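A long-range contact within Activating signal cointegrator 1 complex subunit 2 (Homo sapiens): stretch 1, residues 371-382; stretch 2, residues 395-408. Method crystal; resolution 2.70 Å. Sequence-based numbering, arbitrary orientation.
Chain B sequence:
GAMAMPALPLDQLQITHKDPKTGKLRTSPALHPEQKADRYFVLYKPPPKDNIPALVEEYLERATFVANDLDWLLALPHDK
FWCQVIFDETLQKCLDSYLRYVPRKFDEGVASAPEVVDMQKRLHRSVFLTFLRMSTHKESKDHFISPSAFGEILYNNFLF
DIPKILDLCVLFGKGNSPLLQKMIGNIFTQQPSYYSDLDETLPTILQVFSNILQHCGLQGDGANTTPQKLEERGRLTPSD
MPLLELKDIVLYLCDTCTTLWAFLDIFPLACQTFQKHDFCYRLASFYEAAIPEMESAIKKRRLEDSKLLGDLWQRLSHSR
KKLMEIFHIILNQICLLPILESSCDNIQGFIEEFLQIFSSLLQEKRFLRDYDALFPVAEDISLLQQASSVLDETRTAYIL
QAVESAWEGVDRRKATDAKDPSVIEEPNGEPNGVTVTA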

ATOM      1  N   TYR B 371       9.318  29.482  -6.091  1.00 72.13           N
ATOM      2  CA  TYR B 371       9.472  29.116  -4.688  1.00 66.91           C
ATOM      3  C   TYR B 371       9.102  30.270  -3.770  1.00 72.41           C
ATOM      4  O   TYR B 371       8.467  30.061  -2.735  1.00 60.42           O
ATOM      5  N   ASP B 372       9.536  31.488  -4.102  1.00 72.20           N
ATOM      6  CA  ASP B 372       9.160  32.652  -3.313  1.00 63.07           C
ATOM      7  C   ASP B 372       7.660  32.892  -3.375  1.00 71.96           C
ATOM      8  O   ASP B 372       7.046  33.288  -2.377  1.00 69.99           O
ATOM      9  N   ALA B 373       7.050  32.662  -4.541  1.00 64.96           N
ATOM     10  CA  ALA B 373       5.605  32.811  -4.648  1.00 59.27           C
ATOM     11  C   ALA B 373       4.889  31.882  -3.679  1.00 75.23           C
ATOM     12  O   ALA B 373       3.871  32.263  -3.086  1.00 82.25           O
ATOM     13  N   LEU B 374       5.412  30.666  -3.494  1.00 63.99           N
ATOM     14  CA  LEU B 374       4.721  29.708  -2.624  1.00 64.79           C
ATOM     15  C   LEU B 374       5.114  29.830  -1.147  1.00 70.79           C
ATOM     16  O   LEU B 374       4.241  29.938  -0.282  1.00 76.68           O
ATOM     17  N   PHE B 375       6.410  29.787  -0.832  1.00 68.72           N
ATOM     18  CA  PHE B 375       6.930  30.005   0.520  1.00 55.90           C
ATOM     19  C   PHE B 375       7.799  31.254   0.491  1.00 67.80           C
ATOM     20  O   PHE B 375       9.007  31.164   0.215  1.00 70.71           O
ATOM     21  N   PRO B 376       7.241  32.429   0.777  1.00 64.21           N
ATOM     22  CA  PRO B 376       8.020  33.673   0.646  1.00 66.07           C
ATOM     23  C   PRO B 376       9.313  33.631   1.448  1.00 70.90           C
ATOM     24  O   PRO B 376       9.336  33.193   2.601  1.00 71.65           O
ATOM     25  N   VAL B 377      10.399  34.089   0.810  1.00 71.03           N
ATOM     26  CA  VAL B 377      11.721  34.069   1.435  1.00 60.53           C
ATOM     27  C   VAL B 377      11.819  35.124   2.533  1.00 69.84           C
ATOM     28  O   VAL B 377      12.389  34.872   3.601  1.00 79.94           O
ATOM     29  N   ALA B 378      11.272  36.320   2.287  1.00 60.44           N
ATOM     30  CA  ALA B 378      11.376  37.406   3.258  1.00 61.85           C
ATOM     31  C   ALA B 378      10.825  37.001   4.616  1.00 67.05           C
ATOM     32  O   ALA B 378      11.339  37.426   5.657  1.00 77.37           O
ATOM     33  N   GLU B 379       9.783  36.174   4.625  1.00 77.45           N
ATOM     34  CA  GLU B 379       9.164  35.776   5.882  1.00 79.22           C
ATOM     35  C   GLU B 379      10.055  34.819   6.668  1.00 75.79           C
ATOM     36  O   GLU B 379      10.039  34.834   7.904  1.00 75.75           O
ATOM     37  N   ASP B 380      10.853  33.999   5.980  1.00 64.42           N
ATOM     38  CA  ASP B 380      11.768  33.110   6.686  1.00 62.93           C
ATOM     39  C   ASP B 380      13.068  33.814   7.066  1.00 71.53           C
ATOM     40  O   ASP B 380      13.701  33.439   8.059  1.00 73.49           O
ATOM     41  N   ILE B 381      13.475  34.834   6.306  1.00 64.77           N
ATOM     42  CA  ILE B 381      14.656  35.608   6.682  1.00 56.70           C
ATOM     43  C   ILE B 381      14.392  36.395   7.959  1.00 60.51           C
ATOM     44  O   ILE B 381      15.262  36.500   8.834  1.00 81.86           O
ATOM     45  N   SER B 382      13.187  36.951   8.095  1.00 68.79           N
ATOM     46  CA  SER B 382      12.864  37.676   9.317  1.00 77.74           C
ATOM     47  C   SER B 382      12.871  36.762  10.535  1.00 77.20           C
ATOM     48  O   SER B 382      13.124  37.231  11.643  1.00 97.74           O
ATOM     49  N   ARG B 395      24.000  40.461   5.774  1.00 69.51           N
ATOM     50  CA  ARG B 395      24.031  39.015   5.687  1.00 55.64           C
ATOM     51  C   ARG B 395      22.925  38.438   4.814  1.00 67.00           C
ATOM     52  O   ARG B 395      23.068  37.310   4.336  1.00 69.93           O
ATOM     53  N   THR B 396      21.826  39.167   4.592  1.00 69.55           N
ATOM     54  CA  THR B 396      20.724  38.628   3.801  1.00 69.36           C
ATOM     55  C   THR B 396      20.348  39.459   2.584  1.00 64.69           C
ATOM     56  O   THR B 396      19.662  38.931   1.699  1.00 70.31           O
ATOM     57  N   ALA B 397      20.797  40.714   2.491  1.00 65.91           N
ATOM     58  CA  ALA B 397      20.330  41.630   1.450  1.00 69.91           C
ATOM     59  C   ALA B 397      20.405  41.004   0.061  1.00 71.92           C
ATOM     60  O   ALA B 397      19.411  40.987  -0.679  1.00 77.92           O
ATOM     61  N   TYR B 398      21.575  40.467  -0.300  1.00 56.99           N
ATOM     62  CA  TYR B 398      21.753  39.909  -1.640  1.00 67.71           C
ATOM     63  C   TYR B 398      20.686  38.870  -1.957  1.00 71.67           C
ATOM     64  O   TYR B 398      20.111  38.884  -3.053  1.00 82.11           O
ATOM     65  N   ILE B 399      20.370  37.997  -0.993  1.00 67.44           N
ATOM     66  CA  ILE B 399      19.347  36.976  -1.218  1.00 63.33           C
ATOM     67  C   ILE B 399      18.040  37.624  -1.658  1.00 62.14           C
ATOM     68  O   ILE B 399      17.437  37.238  -2.670  1.00 67.78           O
ATOM     69  N   LEU B 400      17.610  38.657  -0.933  1.00 57.98           N
ATOM     70  CA  LEU B 400      16.376  39.336  -1.312  1.00 63.97           C
ATOM     71  C   LEU B 400      16.513  39.983  -2.682  1.00 81.39           C
ATOM     72  O   LEU B 400      15.592  39.896  -3.507  1.00 86.32           O
ATOM     73  N   GLN B 401      17.676  40.593  -2.967  1.00 73.25           N
ATOM     74  CA  GLN B 401      17.823  41.219  -4.275  1.00 74.59           C
ATOM     75  C   GLN B 401      17.896  40.172  -5.371  1.00 87.01           C
ATOM     76  O   GLN B 401      17.582  40.476  -6.530  1.00 96.25           O
ATOM     77  N   ALA B 402      18.256  38.934  -5.022  1.00 68.61           N
ATOM     78  CA  ALA B 402      18.061  37.844  -5.964  1.00 64.66           C
ATOM     79  C   ALA B 402      16.574  37.650  -6.228  1.00 61.49           C
ATOM     80  O   ALA B 402      16.109  37.766  -7.370  1.00 73.42           O
ATOM     81  N   VAL B 403      15.805  37.418  -5.159  1.00 51.00           N
ATOM     82  CA  VAL B 403      14.366  37.194  -5.280  1.00 62.00           C
ATOM     83  C   VAL B 403      13.738  38.271  -6.152  1.00 66.40           C
ATOM     84  O   VAL B 403      13.085  37.982  -7.162  1.00 61.93           O
ATOM     85  N   GLU B 404      13.964  39.534  -5.779  1.00 67.06           N
ATOM     86  CA  GLU B 404      13.454  40.660  -6.549  1.00 59.26           C
ATOM     87  C   GLU B 404      13.749  40.490  -8.028  1.00 55.65           C
ATOM     88  O   GLU B 404      12.833  40.431  -8.855  1.00 80.15           O
ATOM     89  N   SER B 405      15.029  40.365  -8.378  1.00 63.70           N
ATOM     90  CA  SER B 405      15.362  40.314  -9.796  1.00 65.57           C
ATOM     91  C   SER B 405      14.766  39.078 -10.455  1.00 67.55           C
ATOM     92  O   SER B 405      14.371  39.135 -11.625  1.00 89.43           O
ATOM     93  N   ALA B 406      14.632  37.982  -9.703  1.00 63.65           N
ATOM     94  CA  ALA B 406      13.992  36.786 -10.239  1.00 67.62           C
ATOM     95  C   ALA B 406      12.581  37.092 -10.721  1.00 84.45           C
ATOM     96  O   ALA B 406      12.157  36.630 -11.786  1.00 91.24           O
ATOM     97  N   TRP B 407      11.837  37.880  -9.946  1.00 85.96           N
ATOM     98  CA  TRP B 407      10.523  38.307 -10.406  1.00 70.97           C
ATOM     99  C   TRP B 407      10.651  39.293 -11.560  1.00 71.41           C
ATOM    100  O   TRP B 407       9.944  39.176 -12.570  1.00 91.29           O
ATOM    101  N   GLU B 408      11.592  40.236 -11.453  1.00 72.72           N
ATOM    102  CA  GLU B 408      11.650  41.331 -12.414  1.00 92.32           C
ATOM    103  C   GLU B 408      11.998  40.852 -13.814  1.00110.40           C
ATOM    104  O   GLU B 408      11.736  41.571 -14.786  1.00120.45           O
TER

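Stretch 1 meets the helix of residues 395-408 along a narrow seam that buries 411 Å² in total. The helical segment containing Ala 378 and Ile 381 runs nearly antiparallel to it, at 170° with a closest axial approach of 10.8 Å, so the sequence order is reversed across the contact: Ile 381 lies by Thr 396, Ala 378 by Leu 400, and Asp 372 by Val 403.

At one end of the seam Ile 381 is the largest bump from stretch 1, with 77 Å² covered. Its CA-to-CB bond points toward the partner helix, and with chi1 m and chi2 t the chain extends so that CD1 drops into the hollow bordered by Thr 396, Ile 399 and Leu 400, 3.8 Å from CB of Thr 396 and 4.0 Å from both CG2 of Ile 399 and CG of Leu 400. Both branches lie against Thr 396, whose side chain is in the p rotamer; the closest approach is CG2 of Ile 381 to OG1 of Thr 396, 3.7 Å. A methyl group against a hydroxyl makes this a van der Waals contact. Ile 399 (m, t) also points inward, and its CG2 serves as a shared surface, since CG1 of Val 377 approaches it at 4.0 Å as well.

One turn further along, Leu 400 leaves its backbone sideways, but its m, t conformation brings the end of the side chain nearer to stretch 1. There CD2 of Leu 400 rests 4.0 Å from CB of Ala 378. The short alanine leaves a shallow surface on which the leucine methyl can lie, and the CA atoms of the two residues are 7.0 Å apart.

Val 377, buried and in the t rotamer, fills the middle of the seam. While its CG1 reaches Ile 399, its CB lies 4.1 Å from CG2 of Val 403, so that this one residue bridges neighbouring turns of the opposing helix. Val 403, also t, presents its two methyls to different partners: CG2 meets Val 377, and CG1 lies 3.3 Å from OD2 of Asp 372, a close approach of carbon to a carboxylate oxygen.

Asp 372 supplies the polar part of the contact. Pointing toward stretch 2 with chi1 t, it divides its carboxylate between two tasks. OD2 accepts a hydrogen bond from NE1 of Trp 407 at 3.1 Å, with a somewhat bent N-H...O angle of 137°. OD1 turns back within its own stretch and accepts the backbone N of Val 377 at 2.8 Å and an almost linear 177°, thereby tying Asp 372, in the helical turn before Phe 375, to the backbone of Val 377 beyond it.

Trp 407, with chi1 m and chi2 83°, points toward stretch 1 and closes the seam at this end. Its indole reaches beyond Asp 372 to Ala 373, whose CB lies 3.6 Å from CZ2 of the tryptophan; the small side chain thus provides an apolar seat for the six-membered ring beside the polar anchor at NE1.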

ATOM      1  CB  TYR B 371      10.905  28.666  -4.400  1.00 58.77           C
ATOM      2  CG  TYR B 371      11.150  28.457  -2.925  1.00 48.74           C
ATOM      3  CD1 TYR B 371      10.689  27.317  -2.287  1.00 57.69           C
ATOM      4  CD2 TYR B 371      11.815  29.406  -2.165  1.00 49.20           C
ATOM      5  CE1 TYR B 371      10.887  27.121  -0.940  1.00 58.89           C
ATOM      6  CE2 TYR B 371      12.019  29.217  -0.812  1.00 52.16           C
ATOM      7  CZ  TYR B 371      11.553  28.068  -0.206  1.00 61.22           C
ATOM      8  OH  TYR B 371      11.744  27.861   1.140  1.00 77.33           O
ATOM      9  CB  ASP B 372       9.917  33.879  -3.807  1.00 62.31           C
ATOM     10  CG  ASP B 372       9.667  35.094  -2.947  1.00 75.59           C
ATOM     11  OD1 ASP B 372      10.036  35.065  -1.753  1.00 76.24           O
ATOM     12  OD2 ASP B 372       9.090  36.073  -3.463  1.00 80.16           O
ATOM     13  CB  ALA B 373       5.151  32.550  -6.083  1.00 49.20           C
ATOM     14  CB  LEU B 374       4.949  28.277  -3.116  1.00 61.87           C
ATOM     15  CG  LEU B 374       3.989  27.237  -2.542  1.00 61.48           C
ATOM     16  CD1 LEU B 374       2.568  27.491  -3.014  1.00 73.12           C
ATOM     17  CD2 LEU B 374       4.438  25.848  -2.943  1.00 65.65           C
ATOM     18  CB  PHE B 375       7.761  28.821   1.006  1.00 58.63           C
ATOM     19  CG  PHE B 375       7.070  27.492   0.919  1.00 61.21           C
ATOM     20  CD1 PHE B 375       6.350  27.001   1.994  1.00 53.72           C
ATOM     21  CD2 PHE B 375       7.176  26.714  -0.221  1.00 59.05           C
ATOM     22  CE1 PHE B 375       5.733  25.769   1.926  1.00 59.17           C
ATOM     23  CE2 PHE B 375       6.561  25.479  -0.295  1.00 52.21           C
ATOM     24  CZ  PHE B 375       5.836  25.007   0.776  1.00 55.99           C
ATOM     25  CB  PRO B 376       7.060  34.755   1.167  1.00 53.30           C
ATOM     26  CG  PRO B 376       5.959  34.026   1.850  1.00 50.71           C
ATOM     27  CD  PRO B 376       5.851  32.693   1.166  1.00 55.34           C
ATOM     28  CB  VAL B 377      12.818  34.270   0.372  1.00 60.12           C
ATOM     29  CG1 VAL B 377      14.124  34.662   1.033  1.00 41.60           C
ATOM     30  CG2 VAL B 377      13.003  33.013  -0.469  1.00 59.88           C
ATOM     31  CB  ALA B 378      10.640  38.639   2.745  1.00 58.19           C
ATOM     32  CB  GLU B 379       7.787  35.167   5.596  1.00 67.99           C
ATOM     33  CG  GLU B 379       7.390  33.992   6.457  1.00 73.04           C
ATOM     34  CD  GLU B 379       6.038  33.444   6.066  1.00 84.46           C
ATOM     35  OE1 GLU B 379       5.396  34.048   5.182  1.00 85.84           O
ATOM     36  OE2 GLU B 379       5.613  32.419   6.640  1.00 94.40           O
ATOM     37  CB  ASP B 380      12.053  31.866   5.839  1.00 51.66           C
ATOM     38  CG  ASP B 380      10.849  30.944   5.735  1.00 75.35           C
ATOM     39  OD1 ASP B 380      10.079  30.857   6.715  1.00 79.94           O
ATOM     40  OD2 ASP B 380      10.665  30.309   4.674  1.00 84.95           O
ATOM     41  CB  ILE B 381      15.077  36.531   5.525  1.00 56.73           C
ATOM     42  CG1 ILE B 381      15.720  35.726   4.399  1.00 45.58           C
ATOM     43  CG2 ILE B 381      16.034  37.607   6.010  1.00 57.56           C
ATOM     44  CD1 ILE B 381      16.393  36.607   3.356  1.00 45.81           C
ATOM     45  CB  SER B 382      11.513  38.378   9.186  1.00 79.98           C
ATOM     46  OG  SER B 382      10.556  37.517   8.613  1.00 98.55           O
ATOM     47  CB  ARG B 395      23.952  38.421   7.092  1.00 68.23           C
ATOM     48  CG  ARG B 395      24.946  39.030   8.063  1.00 76.40           C
ATOM     49  CD  ARG B 395      26.379  38.718   7.667  1.00 83.72           C
ATOM     50  NE  ARG B 395      26.546  37.337   7.224  1.00 83.47           N
ATOM     51  CZ  ARG B 395      26.562  36.284   8.034  1.00 81.02           C
ATOM     52  NH1 ARG B 395      26.423  36.444   9.342  1.00 78.74           N
ATOM     53  NH2 ARG B 395      26.721  35.067   7.533  1.00 80.90           N
ATOM     54  CB  THR B 396      19.468  38.428   4.672  1.00 73.30           C
ATOM     55  OG1 THR B 396      18.878  39.695   4.996  1.00 76.76           O
ATOM     56  CG2 THR B 396      19.813  37.678   5.955  1.00 60.61           C
ATOM     57  CB  ALA B 397      21.143  42.927   1.501  1.00 70.12           C
ATOM     58  CB  TYR B 398      23.159  39.320  -1.792  1.00 71.76           C
ATOM     59  CG  TYR B 398      23.461  38.093  -0.954  1.00 62.59           C
ATOM     60  CD1 TYR B 398      23.685  38.197   0.409  1.00 67.75           C
ATOM     61  CD2 TYR B 398      23.553  36.835  -1.536  1.00 64.73           C
ATOM     62  CE1 TYR B 398      23.967  37.085   1.172  1.00 68.85           C
ATOM     63  CE2 TYR B 398      23.837  35.713  -0.782  1.00 59.54           C
ATOM     64  CZ  TYR B 398      24.045  35.843   0.574  1.00 65.02           C
ATOM     65  OH  TYR B 398      24.340  34.733   1.338  1.00 61.60           O
ATOM     66  CB  ILE B 399      19.155  36.115   0.042  1.00 58.36           C
ATOM     67  CG1 ILE B 399      20.393  35.252   0.295  1.00 58.66           C
ATOM     68  CG2 ILE B 399      17.926  35.242  -0.109  1.00 61.60           C
ATOM     69  CD1 ILE B 399      20.508  34.719   1.705  1.00 41.28           C
ATOM     70  CB  LEU B 400      15.992  40.372  -0.257  1.00 52.07           C
ATOM     71  CG  LEU B 400      15.510  39.783   1.072  1.00 53.79           C
ATOM     72  CD1 LEU B 400      15.506  40.842   2.159  1.00 57.05           C
ATOM     73  CD2 LEU B 400      14.129  39.170   0.911  1.00 54.02           C
ATOM     74  CB  GLN B 401      19.039  42.151  -4.328  1.00 59.43           C
ATOM     75  CG  GLN B 401      19.063  42.979  -5.630  1.00107.12           C
ATOM     76  CD  GLN B 401      19.473  44.436  -5.439  1.00126.17           C
ATOM     77  OE1 GLN B 401      20.646  44.781  -5.571  1.00139.21           O
ATOM     78  NE2 GLN B 401      18.496  45.303  -5.162  1.00129.97           N
ATOM     79  CB  ALA B 402      18.696  36.563  -5.429  1.00 59.24           C
ATOM     80  CB  VAL B 403      13.710  37.153  -3.890  1.00 58.78           C
ATOM     81  CG1 VAL B 403      12.194  37.136  -4.018  1.00 51.08           C
ATOM     82  CG2 VAL B 403      14.204  35.949  -3.108  1.00 48.91           C
ATOM     83  CB  GLU B 404      14.061  41.961  -6.037  1.00 75.19           C
ATOM     84  CG  GLU B 404      13.600  43.185  -6.807  1.00 81.81           C
ATOM     85  CD  GLU B 404      13.661  44.442  -5.968  1.00 89.78           C
ATOM     86  OE1 GLU B 404      14.658  45.190  -6.088  1.00 83.53           O
ATOM     87  OE2 GLU B 404      12.714  44.674  -5.183  1.00 88.49           O
ATOM     88  CB  SER B 405      16.874  40.367  -9.990  1.00 57.28           C
ATOM     89  OG  SER B 405      17.387  39.076 -10.224  1.00 73.33           O
ATOM     90  CB  ALA B 406      13.966  35.684  -9.185  1.00 49.76           C
ATOM     91  CB  TRP B 407       9.743  38.919  -9.245  1.00 63.86           C
ATOM     92  CG  TRP B 407       9.231  37.912  -8.250  1.00 67.35           C
ATOM     93  CD1 TRP B 407       9.919  37.358  -7.206  1.00 70.72           C
ATOM     94  CD2 TRP B 407       7.916  37.351  -8.206  1.00 75.37           C
ATOM     95  NE1 TRP B 407       9.110  36.482  -6.517  1.00 66.88           N
ATOM     96  CE2 TRP B 407       7.876  36.462  -7.112  1.00 78.80           C
ATOM     97  CE3 TRP B 407       6.767  37.513  -8.984  1.00 77.37           C
ATOM     98  CZ2 TRP B 407       6.734  35.741  -6.783  1.00 85.99           C
ATOM     99  CZ3 TRP B 407       5.635  36.797  -8.655  1.00 73.14           C
ATOM    100  CH2 TRP B 407       5.625  35.923  -7.566  1.00 83.81           C
ATOM    101  CB  GLU B 408      12.651  42.388 -11.946  1.00 96.14           C
ATOM    102  CG  GLU B 408      12.160  43.217 -10.759  1.00106.73           C
ATOM    103  CD  GLU B 408      12.952  44.501 -10.571  1.00115.79           C
ATOM    104  OE1 GLU B 408      12.326  45.575 -10.423  1.00107.07           O
ATOM    105  OE2 GLU B 408      14.203  44.434 -10.579  1.00119.88           O
TER